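Local coordinates for desulfoferrodoxin (Rbo) (Treponema pallidum subsp. pallidum str. Nichols, PDB 1Y07), which is a class III superoxide reductase, thought to reduce superoxide to hydrogen peroxide at a mononuclear non-haem iron centre, at residues Val63-Val68 and Ala79-Lys84; Gln90-Pro95 and Pro100-Ala105. One frame throughout, in Å; residues are numbered along the deposited sequence.

In the fold
Both contacts run between the same two antiparallel sheets of the iron-binding domain, with their centres about 7 Å apart. Interaction 1 comes first along the chain and closes before interaction 2 opens. In one sheet strands 60-65 and 101-105 are neighbours, and in the other strands 78-85 and 88-93, so the two contacts lie side by side across one interlayer. Probable backbone hydrogen bonds tie them together within each sheet, V63 N to V102 O at 2.8 Å and L83 N to Q90 O at 2.9 Å. At one end the side chains of V65 and P100 each come about 4 Å from that of the iron ligand H70; the far end of interaction 2 meets the second subunit.

Interaction 1: residues Val63-Val68 and Ala79-Lys84; sequences VKVGSV and AWVCLK
V63 and V81 meet tip to tip between two beta-strands, V81 CG1 sitting against the branched end of V63. Its nearest partner there is V63 CG1 at 3.7 Å, with V63 CB at 3.9 Å. The CB atoms of both valines point across, and both methyls of each face the other strand. With CG1 anti to the backbone N in both residues (chi1 179° in V63) and CG2 beside that N, V63 turns CG2 to L83, whose CD1 is 4.2 Å away; the leucine's CB does not aim across, and only the end of its side chain leans in.

The two strands belong to different sheets of an immunoglobulin-like beta-sandwich, and their axes pass 9.1 Å apart at 138°. No hydrogen bond joins them, as suits layers held by buried aliphatic groups. F104 of the neighbouring strand 101-105 touches V63, V81 and L83, extending the same apolar core. At the other end V81 turns its second methyl to V65, CG2 to CG2 at 4.3 Å, and the bound iron lies about 7 Å from the side chain of V65.

Interaction 2: residues Gln90-Pro95 and Pro100-Ala105; sequences QLKELP and PEVTFA
The ring of F104 and the amide of Q90 stand almost perpendicular, their planes 84° apart. Q90 OE1 approaches the ring at its edge, near the ring plane, 3.5 Å from F104 CD2, and the backbone C of L91 lies at the edge too. K92 CG comes in obliquely, 3.7 Å from F104 CE2.

Beyond the ring the amide is held at both ends. Q90 NE2 donates to A105 O at 2.9 Å; that oxygen lies close to the amide plane, whereas the donor sits well above the carbonyl plane. A water accepts from A105 N at 3.0 Å and probably donates to Q90 OE1, 2.8 Å away; together with the NE2 bond this would favour one orientation of the amide.

Strands 88-93 and 101-105 are each an outer strand of their sheet of the sandwich within the chain, and these side chains pack between the layers along them. There the first sheet continues into the second subunit: Q90 and L91 pair with one of its strands in an antiparallel ladder.

K92 starts with CG anti to its carbonyl carbon (chi1 -70°) and then runs extended across to the facing strand, its CD packing obliquely on V102 CG2. At its end NZ donates to T103 O at 2.9 Å, nearly in line with the C=O bond (163°). T107 of the second subunit offers NZ a weak further bond. Farther along, L94 slants across V102, with CD1 3.9 Å from V102 CB, while its CD2 rests on the backbone at E101 N, 3.7 Å away.

Interaction 1: residues Val63-Val68 and Ala79-Lys84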
loop_
_atom_site.group_PDB
_atom_site.type_symbol
_atom_site.label_atom_id
_atom_site.label_comp_id
_atom_site.label_asym_id
_atom_site.label_seq_id
_atom_site.Cartn_x
_atom_site.Cartn_y
_atom_site.Cartn_z
ATOM N N VAL B 63 15.270 1.709 4.412
ATOM C CA VAL B 63 14.878 3.057 4.779
ATOM C C VAL B 63 15.184 3.318 6.247
ATOM O O VAL B 63 14.738 2.601 7.098
ATOM C CB VAL B 63 13.403 3.323 4.545
ATOM C CG1 VAL B 63 13.087 4.742 4.990
ATOM C CG2 VAL B 63 13.050 3.073 3.044
ATOM N N LYS B 64 15.963 4.361 6.535
ATOM C CA LYS B 64 16.374 4.678 7.915
ATOM C C LYS B 64 15.824 6.051 8.332
ATOM O O LYS B 64 15.896 6.983 7.539
ATOM C CB LYS B 64 17.901 4.752 8.062
ATOM C CG LYS B 64 18.753 3.678 7.363
ATOM C CD LYS B 64 20.236 3.976 7.610
ATOM C CE LYS B 64 20.600 3.674 9.035
ATOM N NZ LYS B 64 19.978 2.404 9.497
ATOM N N VAL B 65 15.251 6.155 9.531
ATOM C CA VAL B 65 14.583 7.382 9.947
ATOM C C VAL B 65 15.498 7.944 10.988
ATOM O O VAL B 65 15.608 7.420 12.110
ATOM C CB VAL B 65 13.109 7.165 10.374
ATOM C CG1 VAL B 65 12.405 8.511 10.715
ATOM C CG2 VAL B 65 12.373 6.507 9.226
ATOM N N GLY B 66 16.137 9.032 10.553
ATOM C CA GLY B 66 17.495 9.296 10.855
ATOM C C GLY B 66 18.580 9.221 9.786
ATOM O O GLY B 66 19.081 8.134 9.465
ATOM N N SER B 67 19.011 10.399 9.312
ATOM C CA SER B 67 20.440 10.583 9.013
ATOM C C SER B 67 21.198 10.333 10.340
ATOM O O SER B 67 22.347 9.835 10.361
ATOM C CB SER B 67 20.724 12.006 8.548
ATOM O OG SER B 67 20.315 12.899 9.562
ATOM N N VAL B 68 20.559 10.717 11.445
ATOM C CA VAL B 68 20.773 10.012 12.709
ATOM C C VAL B 68 19.418 9.457 13.311
ATOM O O VAL B 68 18.349 10.011 13.071
ATOM C CB VAL B 68 21.529 10.882 13.696
ATOM C CG1 VAL B 68 22.975 11.233 13.159
ATOM C CG2 VAL B 68 20.729 12.144 14.043
ATOM N N ALA B 79 6.017 4.821 13.308
ATOM C CA ALA B 79 4.944 3.833 13.198
ATOM C C ALA B 79 5.098 2.962 11.978
ATOM O O ALA B 79 4.923 1.748 12.048
ATOM C CB ALA B 79 3.652 4.524 13.137
ATOM N N TRP B 80 5.437 3.580 10.861
ATOM C CA TRP B 80 5.483 2.877 9.583
ATOM C C TRP B 80 6.310 3.678 8.582
ATOM O O TRP B 80 6.562 4.884 8.773
ATOM C CB TRP B 80 4.056 2.543 9.057
ATOM C CG TRP B 80 3.065 3.713 8.965
ATOM C CD1 TRP B 80 2.013 3.948 9.800
ATOM C CD2 TRP B 80 3.022 4.758 7.974
ATOM N NE1 TRP B 80 1.330 5.085 9.422
ATOM C CE2 TRP B 80 1.923 5.611 8.307
ATOM C CE3 TRP B 80 3.821 5.098 6.867
ATOM C CZ2 TRP B 80 1.620 6.746 7.575
ATOM C CZ3 TRP B 80 3.512 6.232 6.135
ATOM C CH2 TRP B 80 2.408 7.021 6.471
ATOM N N VAL B 81 6.715 3.002 7.519
ATOM C CA VAL B 81 7.394 3.585 6.383
ATOM C C VAL B 81 6.649 3.085 5.148
ATOM O O VAL B 81 6.301 1.887 5.066
ATOM C CB VAL B 81 8.895 3.150 6.301
ATOM C CG1 VAL B 81 9.526 3.586 4.994
ATOM C CG2 VAL B 81 9.651 3.683 7.527
ATOM N N CYS B 82 6.399 3.992 4.230
ATOM C CA CYS B 82 5.753 3.707 2.942
ATOM C C CYS B 82 6.771 4.013 1.832
ATOM O O CYS B 82 7.468 5.018 1.890
ATOM C CB CYS B 82 4.499 4.559 2.805
ATOM S SG CYS B 82 3.682 4.486 1.213
ATOM N N LEU B 83 6.845 3.160 0.830
ATOM C CA LEU B 83 7.718 3.324 -0.303
ATOM C C LEU B 83 6.899 3.408 -1.539
ATOM O O LEU B 83 6.042 2.551 -1.782
ATOM C CB LEU B 83 8.637 2.110 -0.401
ATOM C CG LEU B 83 9.933 2.280 -1.166
ATOM C CD1 LEU B 83 10.820 3.265 -0.554
ATOM C CD2 LEU B 83 10.578 0.894 -1.347
ATOM N N LYS B 84 7.096 4.474 -2.299
ATOM C CA LYS B 84 6.530 4.531 -3.615
ATOM C C LYS B 84 7.645 4.146 -4.592
ATOM O O LYS B 84 8.744 4.657 -4.474
ATOM C CB LYS B 84 6.029 5.946 -3.962
ATOM C CG LYS B 84 5.627 5.989 -5.439
ATOM C CD LYS B 84 4.883 7.228 -5.835
ATOM C CE LYS B 84 5.726 8.425 -5.929
ATOM N NZ LYS B 84 4.889 9.561 -6.412
#

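Interaction 2: residues Gln90-Pro95 and Pro100-Ala105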
loop_
_atom_site.group_PDB
_atom_site.type_symbol
_atom_site.label_atom_id
_atom_site.label_comp_id
_atom_site.label_asym_id
_atom_site.label_seq_id
_atom_site.Cartn_x
_atom_site.Cartn_y
_atom_site.Cartn_z
ATOM N N GLN B 90 4.490 0.179 -1.297
ATOM C CA GLN B 90 4.601 -0.737 -0.173
ATOM C C GLN B 90 4.471 0.023 1.130
ATOM O O GLN B 90 4.784 1.198 1.204
ATOM C CB GLN B 90 5.961 -1.405 -0.135
ATOM C CG GLN B 90 6.280 -2.066 -1.434
ATOM C CD GLN B 90 7.429 -3.135 -1.291
ATOM O OE1 GLN B 90 7.447 -3.856 -0.351
ATOM N NE2 GLN B 90 8.343 -3.169 -2.264
ATOM N N LEU B 91 4.002 -0.664 2.154
ATOM C CA LEU B 91 3.988 -0.083 3.463
ATOM C C LEU B 91 4.269 -1.166 4.472
ATOM O O LEU B 91 3.741 -2.269 4.388
ATOM C CB LEU B 91 2.694 0.677 3.718
ATOM C CG LEU B 91 2.570 1.508 5.018
ATOM C CD1 LEU B 91 1.582 2.655 4.859
ATOM C CD2 LEU B 91 2.189 0.574 6.095
ATOM N N LYS B 92 5.194 -0.871 5.382
ATOM C CA LYS B 92 5.478 -1.759 6.502
ATOM C C LYS B 92 5.444 -0.986 7.795
ATOM O O LYS B 92 6.064 0.083 7.928
ATOM C CB LYS B 92 6.907 -2.379 6.347
ATOM C CG LYS B 92 7.032 -3.382 5.206
ATOM C CD LYS B 92 8.416 -4.033 5.104
ATOM C CE LYS B 92 8.410 -5.315 4.309
ATOM N NZ LYS B 92 9.661 -5.988 4.330
ATOM N N GLU B 93 4.744 -1.537 8.772
ATOM C CA GLU B 93 4.788 -0.993 10.124
ATOM C C GLU B 93 6.111 -1.406 10.770
ATOM O O GLU B 93 6.653 -2.462 10.482
ATOM C CB GLU B 93 3.598 -1.481 10.931
ATOM C CG GLU B 93 2.307 -0.970 10.342
ATOM C CD GLU B 93 1.018 -1.452 11.016
ATOM O OE1 GLU B 93 1.068 -2.466 11.740
ATOM O OE2 GLU B 93 -0.056 -0.826 10.786
ATOM N N LEU B 94 6.651 -0.566 11.624
ATOM C CA LEU B 94 7.899 -0.855 12.344
ATOM C C LEU B 94 7.637 -1.387 13.792
ATOM O O LEU B 94 6.835 -0.804 14.509
ATOM C CB LEU B 94 8.689 0.455 12.461
ATOM C CG LEU B 94 9.679 0.687 11.311
ATOM C CD1 LEU B 94 9.016 0.998 9.996
ATOM C CD2 LEU B 94 10.600 1.824 11.658
ATOM N N PRO B 95 8.269 -2.491 14.213
ATOM C CA PRO B 95 8.188 -2.931 15.618
ATOM C C PRO B 95 8.692 -1.815 16.511
ATOM O O PRO B 95 9.792 -1.298 16.253
ATOM C CB PRO B 95 9.123 -4.147 15.652
ATOM C CG PRO B 95 9.065 -4.661 14.258
ATOM C CD PRO B 95 9.058 -3.431 13.415
ATOM N N PRO B 100 14.708 2.261 14.139
ATOM C CA PRO B 100 13.898 3.090 13.241
ATOM C C PRO B 100 14.325 2.854 11.814
ATOM O O PRO B 100 14.812 3.756 11.171
ATOM C CB PRO B 100 14.232 4.522 13.700
ATOM C CG PRO B 100 15.655 4.404 14.152
ATOM C CD PRO B 100 15.806 3.029 14.753
ATOM N N GLU B 101 14.233 1.607 11.343
ATOM C CA GLU B 101 14.587 1.262 9.974
ATOM C C GLU B 101 13.806 0.049 9.512
ATOM O O GLU B 101 13.406 -0.786 10.311
ATOM C CB GLU B 101 16.082 0.945 9.864
ATOM C CG GLU B 101 16.479 -0.238 10.674
ATOM C CD GLU B 101 17.836 -0.793 10.275
ATOM O OE1 GLU B 101 18.831 -0.133 10.531
ATOM O OE2 GLU B 101 17.893 -1.917 9.704
ATOM N N VAL B 102 13.633 -0.064 8.214
ATOM C CA VAL B 102 12.978 -1.233 7.610
ATOM C C VAL B 102 13.450 -1.387 6.173
ATOM O O VAL B 102 13.883 -0.438 5.569
ATOM C CB VAL B 102 11.438 -1.078 7.704
ATOM C CG1 VAL B 102 10.938 -0.057 6.686
ATOM C CG2 VAL B 102 10.730 -2.449 7.656
ATOM N N THR B 103 13.398 -2.588 5.647
ATOM C CA THR B 103 13.839 -2.845 4.320
ATOM C C THR B 103 12.660 -3.381 3.491
ATOM O O THR B 103 11.803 -4.121 3.989
ATOM C CB THR B 103 14.900 -3.888 4.352
ATOM O OG1 THR B 103 15.986 -3.376 5.154
ATOM C CG2 THR B 103 15.496 -4.170 2.918
ATOM N N PHE B 104 12.638 -2.988 2.239
ATOM C CA PHE B 104 11.672 -3.433 1.271
ATOM C C PHE B 104 12.436 -4.146 0.172
ATOM O O PHE B 104 13.580 -3.793 -0.090
ATOM C CB PHE B 104 11.011 -2.224 0.666
ATOM C CG PHE B 104 10.250 -1.395 1.672
ATOM C CD1 PHE B 104 10.865 -0.335 2.315
ATOM C CD2 PHE B 104 8.937 -1.658 1.944
ATOM C CE1 PHE B 104 10.181 0.457 3.258
ATOM C CE2 PHE B 104 8.238 -0.844 2.874
ATOM C CZ PHE B 104 8.879 0.180 3.529
ATOM N N ALA B 105 11.792 -5.087 -0.506
ATOM C CA ALA B 105 12.326 -5.726 -1.699
ATOM C C ALA B 105 11.574 -5.360 -2.964
ATOM O O ALA B 105 10.311 -5.205 -2.914
ATOM C CB ALA B 105 12.285 -7.235 -1.484
HETATM O O HOH W 1 9.054 -6.086 0.061
#